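Local coordinates for uncharacterized protein (Bacteroides ovatus, PDB 4FXT) that is of unknown function but consists of two beta-rich domains, probably related to transthyretin-like and E-set folds respectively, at residues G12-D17 against I92-Y97; V130-G135 against A163-P168. All coordinates share one frame; numbering follows the deposited sequence.

Overall arrangement
The chain has no helix, more than half of it is strand, and its two contacts follow one another in series, neither nested nor crossed. From the N terminus, strand 7-16 is laid down first; 74 residues after segment 12-17, segment 92-97 returns beside it, strand 88-93 running parallel to strand 7-16, and contact 1 closes this long loop within the N-terminal domain. Residues 92-97 then lead directly into strand 98-108 of the C-terminal domain. There, contact 2 closes a shorter loop, 27 residues separating 130-135 from 163-168, by packing strand 127-135 across strand 160-166, which belongs to a different sheet. Contact 1 is thus pairing within a sheet, contact 2 packing between sheets. Their centres lie 26 Å apart, on opposite sides of the chain's centre.

Contact 1 of 2, residues G12-D17 against I92-Y97; sequences GKAIYD and IPVTPY
Tyr16 lays the CG-CD1 side of its ring against the pyrrolidine of Pro96, the two side chains crossing at a slant with Tyr16 CD1 3.5 Å from Pro96 CD. This overlap continues a parallel strand pairing of the N-terminal domain, consistent with a transthyretin-like fold, in which strand 7-16 pairs in parallel with 88-93 and antiparallel with 52-58 and 19-20. Three backbone bonds make the ladder: Ile92 N to Lys13 O, Ile15 N to Ile92 O at 2.9 Å, and Val94 N to Ile15 O at 2.8 Å. Ile15 thus gives its N-H to Ile92 and takes that of Val94, the two residues flanking Pro93, as in a parallel ladder. The alpha carbon of Pro93 adds a CA-H...O contact to Ile15 O. Beside the ladder, Ala14 CB meets Val94 CG1 at 4.1 Å, and Phe30 of strand 28-33 packs on both residues. CG of Tyr16 stands anti to the backbone N (chi1 175°), on the side of Pro96, while Phe99 meets the ring edge-to-face and Asp17 forms a salt bridge with Arg101, both partners in strand 98-108. At the ring's edge, near its plane, Val94 O lies 3.8 Å from Tyr16 CD1.

Contact 2 of 2, residues V130-G135 against A163-P168; sequences VGIYLG and AEIEIP
Leu134 and Ile165 meet tip to tip between the two sheets of the C-terminal beta sandwich, consistent with an E-set-like, immunoglobulin-type fold. Strand 127-135 comes from the four-stranded sheet and strand 160-166 from the three-stranded one; their short segments run in roughly the same direction, 39° apart, with axes 8.3 Å from each other.

The interactions are apolar. Ile165 is central: its CG2 methyl sits 3.6 Å from CG2 of Ile132 and 3.8 Å from CD1 of Leu134. CG1 of Ile165 is anti to the backbone N (chi1 -175°), and CG2, on the other branch, is the methyl that meets both of these partners. Ile132 and Ile165 lie alongside one another, pointing opposite ways, and the CD1 end of Ile132 continues to Ala163 CB, 3.7 Å away. Leu134 CD1 also reaches Pro168 CD at 4.0 Å, past the end of strand 160-166. An alanine in place of Leu134, lacking CG and both methyls, would probably open a gap against Ile165 CG2 and CD1 and deprive the Pro168 ring of this neighbour. Around these residues, Ile112 packs on Leu134, Ile165 and Ile167, and Leu149 on Ile132 and Ile165.

Side chain also meets backbone across the interface. Leu134 CD1 lies 3.9 Å from Glu166 O, and Ile165 CD1 lies 3.4 Å from Ile132 O.

Contact 1 of 2, residues G12-D17 against I92-Y97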
loop_
_atom_site.group_PDB
_atom_site.type_symbol
_atom_site.label_atom_id
_atom_site.label_comp_id
_atom_site.label_asym_id
_atom_site.label_seq_id
_atom_site.Cartn_x
_atom_site.Cartn_y
_atom_site.Cartn_z
ATOM N N GLY A 12 -0.472 2.162 14.512
ATOM C CA GLY A 12 -0.020 0.869 14.025
ATOM C C GLY A 12 0.197 0.870 12.528
ATOM O O GLY A 12 0.325 1.928 11.911
ATOM N N LYS A 13 0.249 -0.331 11.943
ATOM C CA LYS A 13 0.500 -0.584 10.529
ATOM C C LYS A 13 -0.265 -1.792 10.015
ATOM O O LYS A 13 -0.412 -2.769 10.758
ATOM C CB LYS A 13 2.008 -0.838 10.284
ATOM C CG LYS A 13 2.976 0.288 10.585
ATOM C CD LYS A 13 4.454 -0.191 10.574
ATOM C CE LYS A 13 4.834 -1.116 11.719
ATOM N NZ LYS A 13 6.279 -1.435 11.716
ATOM N N ALA A 14 -0.693 -1.762 8.720
ATOM C CA ALA A 14 -1.250 -2.927 8.033
ATOM C C ALA A 14 -0.070 -3.789 7.640
ATOM O O ALA A 14 0.831 -3.317 6.918
ATOM C CB ALA A 14 -2.101 -2.502 6.855
ATOM N N ILE A 15 0.024 -4.978 8.233
ATOM C CA ILE A 15 1.227 -5.802 8.128
ATOM C C ILE A 15 0.988 -7.146 7.445
ATOM O O ILE A 15 0.033 -7.871 7.724
ATOM C CB ILE A 15 1.764 -6.048 9.582
ATOM C CG1 ILE A 15 2.316 -4.759 10.191
ATOM C CG2 ILE A 15 2.821 -7.142 9.668
ATOM C CD1 ILE A 15 3.521 -4.147 9.498
ATOM N N TYR A 16 1.942 -7.472 6.573
ATOM C CA TYR A 16 2.078 -8.747 5.880
ATOM C C TYR A 16 3.519 -9.122 5.883
ATOM O O TYR A 16 4.350 -8.295 5.491
ATOM C CB TYR A 16 1.516 -8.753 4.456
ATOM C CG TYR A 16 1.794 -10.062 3.746
ATOM C CD1 TYR A 16 1.041 -11.197 4.020
ATOM C CD2 TYR A 16 2.849 -10.182 2.844
ATOM C CE1 TYR A 16 1.307 -12.414 3.390
ATOM C CE2 TYR A 16 3.135 -11.395 2.219
ATOM C CZ TYR A 16 2.350 -12.508 2.483
ATOM O OH TYR A 16 2.590 -13.708 1.857
ATOM N N ASP A 17 3.815 -10.381 6.298
ATOM C CA ASP A 17 5.159 -10.940 6.376
ATOM C C ASP A 17 6.078 -9.864 6.996
ATOM O O ASP A 17 7.098 -9.489 6.396
ATOM C CB ASP A 17 5.645 -11.438 4.975
ATOM C CG ASP A 17 6.961 -12.240 4.928
ATOM O OD1 ASP A 17 7.537 -12.529 6.009
ATOM O OD2 ASP A 17 7.381 -12.619 3.822
ATOM N N ILE A 92 -1.935 -4.373 12.497
ATOM C CA ILE A 92 -3.074 -5.166 12.030
ATOM C C ILE A 92 -2.613 -6.101 10.913
ATOM O O ILE A 92 -2.330 -5.644 9.807
ATOM C CB ILE A 92 -4.273 -4.280 11.573
ATOM C CG1 ILE A 92 -4.686 -3.264 12.667
ATOM C CG2 ILE A 92 -5.462 -5.118 11.093
ATOM C CD1 ILE A 92 -5.111 -3.866 14.053
ATOM N N PRO A 93 -2.564 -7.427 11.167
ATOM C CA PRO A 93 -2.159 -8.341 10.098
ATOM C C PRO A 93 -3.239 -8.383 9.015
ATOM O O PRO A 93 -4.458 -8.478 9.302
ATOM C CB PRO A 93 -1.970 -9.676 10.824
ATOM C CG PRO A 93 -2.856 -9.598 11.998
ATOM C CD PRO A 93 -2.887 -8.162 12.412
ATOM N N VAL A 94 -2.779 -8.180 7.782
ATOM C CA VAL A 94 -3.617 -8.236 6.602
ATOM C C VAL A 94 -3.042 -9.342 5.704
ATOM O O VAL A 94 -1.908 -9.801 5.934
ATOM C CB VAL A 94 -3.771 -6.874 5.874
ATOM C CG1 VAL A 94 -4.450 -5.847 6.767
ATOM C CG2 VAL A 94 -2.439 -6.352 5.318
ATOM N N THR A 95 -3.841 -9.803 4.716
ATOM C CA THR A 95 -3.388 -10.818 3.773
ATOM C C THR A 95 -3.707 -10.240 2.353
ATOM O O THR A 95 -4.841 -10.343 1.867
ATOM C CB THR A 95 -3.988 -12.236 4.073
ATOM O OG1 THR A 95 -5.383 -12.268 3.787
ATOM C CG2 THR A 95 -3.700 -12.730 5.514
ATOM N N PRO A 96 -2.708 -9.570 1.716
ATOM C CA PRO A 96 -2.923 -9.036 0.357
ATOM C C PRO A 96 -3.173 -10.148 -0.667
ATOM O O PRO A 96 -2.802 -11.306 -0.425
ATOM C CB PRO A 96 -1.611 -8.296 0.041
ATOM C CG PRO A 96 -0.777 -8.375 1.244
ATOM C CD PRO A 96 -1.301 -9.408 2.140
ATOM N N TYR A 97 -3.823 -9.810 -1.806
ATOM C CA TYR A 97 -4.075 -10.821 -2.834
ATOM C C TYR A 97 -2.746 -11.104 -3.532
ATOM O O TYR A 97 -2.309 -12.257 -3.645
ATOM C CB TYR A 97 -5.179 -10.367 -3.784
ATOM C CG TYR A 97 -6.488 -10.126 -3.055
ATOM C CD1 TYR A 97 -7.280 -11.189 -2.636
ATOM C CD2 TYR A 97 -6.946 -8.831 -2.803
ATOM C CE1 TYR A 97 -8.468 -10.976 -1.940
ATOM C CE2 TYR A 97 -8.142 -8.606 -2.128
ATOM C CZ TYR A 97 -8.905 -9.686 -1.705
ATOM O OH TYR A 97 -10.110 -9.521 -1.058
#

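Contact 2 of 2, residues V130-G135 against A163-P168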
loop_
_atom_site.group_PDB
_atom_site.type_symbol
_atom_site.label_atom_id
_atom_site.label_comp_id
_atom_site.label_asym_id
_atom_site.label_seq_id
_atom_site.Cartn_x
_atom_site.Cartn_y
_atom_site.Cartn_z
ATOM N N VAL A 130 0.194 -4.970 -13.654
ATOM C CA VAL A 130 1.328 -4.508 -12.884
ATOM C C VAL A 130 1.704 -3.160 -13.476
ATOM O O VAL A 130 1.793 -3.040 -14.692
ATOM C CB VAL A 130 2.491 -5.508 -12.828
ATOM C CG1 VAL A 130 3.652 -4.943 -12.008
ATOM C CG2 VAL A 130 2.012 -6.836 -12.250
ATOM N N GLY A 131 1.882 -2.163 -12.628
ATOM C CA GLY A 131 2.254 -0.821 -13.050
ATOM C C GLY A 131 3.434 -0.214 -12.318
ATOM O O GLY A 131 3.643 -0.490 -11.138
ATOM N N ILE A 132 4.238 0.585 -13.039
ATOM C CA ILE A 132 5.325 1.405 -12.510
ATOM C C ILE A 132 4.842 2.839 -12.615
ATOM O O ILE A 132 4.363 3.237 -13.676
ATOM C CB ILE A 132 6.730 1.193 -13.148
ATOM C CG1 ILE A 132 7.214 -0.268 -13.083
ATOM C CG2 ILE A 132 7.782 2.131 -12.543
ATOM C CD1 ILE A 132 6.959 -0.938 -14.250
ATOM N N TYR A 133 4.919 3.602 -11.512
ATOM C CA TYR A 133 4.432 4.980 -11.479
ATOM C C TYR A 133 5.545 5.935 -11.057
ATOM O O TYR A 133 6.371 5.581 -10.211
ATOM C CB TYR A 133 3.242 5.069 -10.519
ATOM C CG TYR A 133 2.156 4.066 -10.866
ATOM C CD1 TYR A 133 1.274 4.300 -11.917
ATOM C CD2 TYR A 133 2.022 2.875 -10.157
ATOM C CE1 TYR A 133 0.318 3.355 -12.286
ATOM C CE2 TYR A 133 1.050 1.940 -10.494
ATOM C CZ TYR A 133 0.201 2.182 -11.566
ATOM O OH TYR A 133 -0.732 1.255 -11.965
ATOM N N LEU A 134 5.597 7.110 -11.702
ATOM C CA LEU A 134 6.502 8.223 -11.374
ATOM C C LEU A 134 5.673 9.431 -11.034
ATOM O O LEU A 134 4.749 9.741 -11.787
ATOM C CB LEU A 134 7.514 8.565 -12.496
ATOM C CG LEU A 134 8.437 7.440 -13.073
ATOM C CD1 LEU A 134 9.255 7.963 -14.210
ATOM C CD2 LEU A 134 9.341 6.822 -12.012
ATOM N N GLY A 135 5.962 10.074 -9.899
ATOM C CA GLY A 135 5.237 11.251 -9.423
ATOM C C GLY A 135 6.125 12.369 -8.920
ATOM O O GLY A 135 7.306 12.143 -8.630
ATOM N N ALA A 163 12.039 -3.591 -15.116
ATOM C CA ALA A 163 11.268 -2.804 -16.065
ATOM C C ALA A 163 11.790 -1.359 -16.081
ATOM O O ALA A 163 12.225 -0.847 -15.043
ATOM C CB ALA A 163 9.792 -2.852 -15.727
ATOM N N GLU A 164 11.802 -0.726 -17.265
ATOM C CA GLU A 164 12.289 0.632 -17.392
ATOM C C GLU A 164 11.198 1.547 -17.894
ATOM O O GLU A 164 10.654 1.306 -18.979
ATOM C CB GLU A 164 13.489 0.692 -18.327
ATOM C CG GLU A 164 14.703 -0.046 -17.822
ATOM C CD GLU A 164 15.890 0.013 -18.753
ATOM O OE1 GLU A 164 15.709 -0.216 -19.973
ATOM O OE2 GLU A 164 17.018 0.217 -18.246
ATOM N N ILE A 165 10.891 2.609 -17.100
ATOM C CA ILE A 165 9.900 3.645 -17.389
ATOM C C ILE A 165 10.656 4.920 -17.747
ATOM O O ILE A 165 11.616 5.288 -17.068
ATOM C CB ILE A 165 8.907 3.841 -16.204
ATOM C CG1 ILE A 165 7.782 4.852 -16.561
ATOM C CG2 ILE A 165 9.633 4.196 -14.894
ATOM C CD1 ILE A 165 6.641 4.903 -15.634
ATOM N N GLU A 166 10.234 5.581 -18.827
ATOM C CA GLU A 166 10.840 6.813 -19.296
ATOM C C GLU A 166 10.414 8.020 -18.405
ATOM O O GLU A 166 9.237 8.181 -18.080
ATOM C CB GLU A 166 10.456 7.049 -20.753
ATOM C CG GLU A 166 11.211 8.204 -21.382
ATOM C CD GLU A 166 11.077 8.311 -22.887
ATOM O OE1 GLU A 166 11.496 7.366 -23.595
ATOM O OE2 GLU A 166 10.697 9.404 -23.357
ATOM N N ILE A 167 11.396 8.868 -18.035
ATOM C CA ILE A 167 11.182 10.058 -17.223
ATOM C C ILE A 167 10.408 11.078 -18.080
ATOM O O ILE A 167 10.879 11.428 -19.172
ATOM C CB ILE A 167 12.525 10.624 -16.679
ATOM C CG1 ILE A 167 13.321 9.568 -15.922
ATOM C CG2 ILE A 167 12.278 11.848 -15.813
ATOM C CD1 ILE A 167 14.749 9.949 -15.537
ATOM N N PRO A 168 9.211 11.523 -17.639
ATOM C CA PRO A 168 8.430 12.463 -18.460
ATOM C C PRO A 168 9.065 13.873 -18.497
ATOM O O PRO A 168 9.890 14.215 -17.644
ATOM C CB PRO A 168 7.057 12.480 -17.770
ATOM C CG PRO A 168 7.335 12.125 -16.362
ATOM C CD PRO A 168 8.491 11.164 -16.399
#